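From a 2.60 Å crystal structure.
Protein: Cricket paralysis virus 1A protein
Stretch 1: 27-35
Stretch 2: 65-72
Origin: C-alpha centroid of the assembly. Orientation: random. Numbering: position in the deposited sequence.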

# COMPACT_ATOMS: atom_id res chain seq x y z
N THR A 27 1.51 -13.52 -7.42
CA THR A 27 1.31 -14.79 -8.09
C THR A 27 0.31 -14.65 -9.26
O THR A 27 -0.57 -13.79 -9.24
CB THR A 27 0.86 -15.88 -7.08
OG1 THR A 27 0.81 -17.15 -7.74
CG2 THR A 27 -0.51 -15.59 -6.48
N PHE A 28 0.47 -15.51 -10.27
CA PHE A 28 -0.43 -15.55 -11.42
C PHE A 28 -1.33 -16.78 -11.30
O PHE A 28 -0.87 -17.82 -10.84
CB PHE A 28 0.34 -15.70 -12.74
CG PHE A 28 0.78 -14.41 -13.35
CD1 PHE A 28 -0.09 -13.69 -14.16
CD2 PHE A 28 2.07 -13.95 -13.17
CE1 PHE A 28 0.32 -12.51 -14.76
CE2 PHE A 28 2.49 -12.77 -13.76
CZ PHE A 28 1.60 -12.04 -14.56
N TYR A 29 -2.58 -16.64 -11.75
CA TYR A 29 -3.50 -17.77 -11.93
C TYR A 29 -3.77 -17.83 -13.41
O TYR A 29 -3.64 -16.82 -14.09
CB TYR A 29 -4.82 -17.55 -11.20
CG TYR A 29 -4.82 -17.69 -9.68
CD1 TYR A 29 -3.66 -17.95 -8.95
CD2 TYR A 29 -6.02 -17.53 -8.98
CE1 TYR A 29 -3.70 -18.08 -7.57
CE2 TYR A 29 -6.07 -17.64 -7.59
CZ TYR A 29 -4.91 -17.91 -6.89
OH TYR A 29 -4.95 -18.01 -5.52
N VAL A 30 -4.16 -19.02 -13.89
CA VAL A 30 -4.39 -19.26 -15.32
C VAL A 30 -5.80 -19.78 -15.57
O VAL A 30 -6.08 -20.97 -15.43
CB VAL A 30 -3.36 -20.26 -15.88
CG1 VAL A 30 -3.64 -20.56 -17.34
CG2 VAL A 30 -1.95 -19.71 -15.71
N GLN A 31 -6.70 -18.89 -15.98
CA GLN A 31 -8.11 -19.20 -16.10
C GLN A 31 -8.72 -18.66 -17.38
O GLN A 31 -8.38 -17.55 -17.81
CB GLN A 31 -8.84 -18.59 -14.93
CG GLN A 31 -8.22 -18.87 -13.58
CD GLN A 31 -8.98 -18.20 -12.47
OE1 GLN A 31 -9.75 -17.28 -12.72
NE2 GLN A 31 -8.77 -18.67 -11.24
N SER A 32 -9.64 -19.42 -17.96
CA SER A 32 -10.33 -19.00 -19.17
C SER A 32 -11.36 -17.92 -18.92
O SER A 32 -11.50 -17.00 -19.72
CB SER A 32 -10.99 -20.19 -19.84
OG SER A 32 -10.02 -20.97 -20.50
N LYS A 33 -12.10 -18.05 -17.83
CA LYS A 33 -13.23 -17.15 -17.54
C LYS A 33 -13.21 -16.78 -16.06
O LYS A 33 -13.93 -17.36 -15.26
CB LYS A 33 -14.55 -17.81 -17.94
CG LYS A 33 -14.79 -17.86 -19.45
CD LYS A 33 -16.17 -18.44 -19.76
CE LYS A 33 -16.71 -17.99 -21.12
NZ LYS A 33 -18.16 -18.34 -21.28
N PRO A 34 -12.34 -15.82 -15.70
CA PRO A 34 -12.15 -15.46 -14.30
C PRO A 34 -13.32 -14.66 -13.76
O PRO A 34 -13.96 -13.93 -14.50
CB PRO A 34 -10.89 -14.61 -14.32
CG PRO A 34 -10.85 -14.02 -15.68
CD PRO A 34 -11.45 -15.04 -16.59
N GLN A 35 -13.55 -14.78 -12.47
CA GLN A 35 -14.66 -14.09 -11.81
C GLN A 35 -14.14 -12.77 -11.28
O GLN A 35 -14.02 -12.58 -10.07
CB GLN A 35 -15.24 -14.96 -10.69
CG GLN A 35 -15.53 -16.41 -11.08
CD GLN A 35 -16.69 -16.57 -12.06
OE1 GLN A 35 -17.25 -15.59 -12.55
NE2 GLN A 35 -17.05 -17.83 -12.34
N LEU A 65 -7.09 -5.35 -17.15
CA LEU A 65 -6.39 -5.13 -18.40
C LEU A 65 -5.37 -6.20 -18.66
O LEU A 65 -5.20 -6.60 -19.80
CB LEU A 65 -5.69 -3.76 -18.40
CG LEU A 65 -6.63 -2.57 -18.52
CD1 LEU A 65 -5.92 -1.29 -18.09
CD2 LEU A 65 -7.18 -2.45 -19.93
N ILE A 66 -4.68 -6.63 -17.60
CA ILE A 66 -3.66 -7.65 -17.73
C ILE A 66 -4.32 -8.94 -18.19
O ILE A 66 -3.72 -9.69 -18.95
CB ILE A 66 -2.86 -7.85 -16.41
CG1 ILE A 66 -1.91 -6.66 -16.20
CG2 ILE A 66 -2.05 -9.16 -16.38
CD1 ILE A 66 -1.53 -6.42 -14.75
N PHE A 67 -5.55 -9.20 -17.76
CA PHE A 67 -6.24 -10.37 -18.25
C PHE A 67 -6.77 -10.16 -19.66
O PHE A 67 -6.55 -11.01 -20.54
CB PHE A 67 -7.40 -10.79 -17.39
CG PHE A 67 -8.11 -11.97 -17.97
CD1 PHE A 67 -7.57 -13.25 -17.84
CD2 PHE A 67 -9.26 -11.81 -18.75
CE1 PHE A 67 -8.19 -14.34 -18.41
CE2 PHE A 67 -9.88 -12.90 -19.34
CZ PHE A 67 -9.35 -14.17 -19.16
N LEU A 68 -7.52 -9.09 -19.85
CA LEU A 68 -8.18 -8.89 -21.14
C LEU A 68 -7.16 -8.81 -22.28
O LEU A 68 -7.39 -9.36 -23.34
CB LEU A 68 -9.02 -7.63 -21.13
CG LEU A 68 -10.27 -7.59 -20.26
CD1 LEU A 68 -10.83 -6.19 -20.35
CD2 LEU A 68 -11.31 -8.60 -20.66
N THR A 69 -6.03 -8.16 -22.05
CA THR A 69 -4.98 -8.08 -23.07
C THR A 69 -4.30 -9.43 -23.30
O THR A 69 -3.81 -9.68 -24.40
CB THR A 69 -3.90 -7.02 -22.74
OG1 THR A 69 -3.31 -7.32 -21.48
CG2 THR A 69 -4.48 -5.61 -22.73
N SER A 70 -4.26 -10.28 -22.27
CA SER A 70 -3.79 -11.66 -22.40
C SER A 70 -4.75 -12.58 -23.15
O SER A 70 -4.33 -13.58 -23.73
CB SER A 70 -3.51 -12.27 -21.04
OG SER A 70 -4.67 -12.84 -20.51
N ASP A 71 -6.04 -12.26 -23.13
CA ASP A 71 -7.10 -13.11 -23.69
C ASP A 71 -7.37 -12.89 -25.19
O ASP A 71 -8.45 -13.22 -25.69
CB ASP A 71 -8.39 -12.83 -22.89
CG ASP A 71 -9.40 -13.95 -23.00
OD1 ASP A 71 -9.03 -15.12 -22.73
OD2 ASP A 71 -10.58 -13.67 -23.34
N VAL A 72 -6.39 -12.33 -25.89
CA VAL A 72 -6.43 -12.15 -27.34
C VAL A 72 -5.08 -12.49 -27.94
O VAL A 72 -4.05 -12.41 -27.26
CB VAL A 72 -6.77 -10.70 -27.76
CG1 VAL A 72 -8.15 -10.31 -27.25
CG2 VAL A 72 -5.70 -9.71 -27.28

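A small contact between a strand's trailing loop and a helix can be organised by a single aromatic ring, and this pair of stretches from the Cricket paralysis virus 1A protein is a compact example. Residues 27-30 form the end of a strand that begins earlier in the chain, after which the backbone continues as loop through Gln35. The second stretch enters as helix and passes into loop by Asp71. The two backbones keep their distance: the closest approaches of their CA atoms are 8.1 Å between Ser32 CA and Asp71 CA and 8.7 Å between Pro34 CA and Phe67 CA. No hydrogen bond crosses the gap; the helix reaches over with side chains, which meet both side chains and backbone oxygens of the other stretch, and only 183 Å² of surface is buried, both sides summed.

Within the helical stretch, several polar groups bond back to the preceding turn. Leu65 O accepts from Thr69 N at 2.9 Å and from Thr69 OG1 at 2.6 Å, so one carbonyl serves both backbone and side chain. Ser70 OG likewise turns back to Phe67 O, at 2.6 Å, and also has a partner elsewhere in the structure. Near the end of the stretch, Asp71 N makes a weak hydrogen bond to Phe67 O at 2.9 Å and another, not weak, to Leu68 O at 3.2 Å.

Phe67 is the hub. Its CA-to-CB bond points toward the loop, and its t rotamer (chi1 178°) carries the ring to Gln31, Ser32 and Pro34. These neighbours sort themselves by ring geometry. Pro34, also directed toward the other stretch, lies over one face: Pro34 CG sits 3.7 Å from the centroid of the Phe67 ring and 8° off its normal, a CH-pi interaction, while Pro34 CD approaches Phe67 CZ to 3.4 Å. The rigid pyrrolidine ring suits this role, since it presents CH groups to the aromatic face. The edge receives backbone oxygens instead, with Gln31 O 3.3 Å from Phe67 CE1 and Ser32 O 3.6 Å from Phe67 CZ. The pattern follows the charge distribution of a benzene ring, whose electron-rich face favours CH groups and whose slightly positive rim tolerates carbonyl oxygens.

A looser apolar contact lies apart from this cluster. The CA-to-CB bond of Phe28 points sideways, yet the end of its side chain comes nearer the helix, bringing Phe28 CE1 within 4.4 Å of Ile66 CG2. Here the methyl lies at the edge of the ring, near its plane. The general lesson is that one well-placed aromatic residue can use face and edge together to join segments without a hydrogen bond between them.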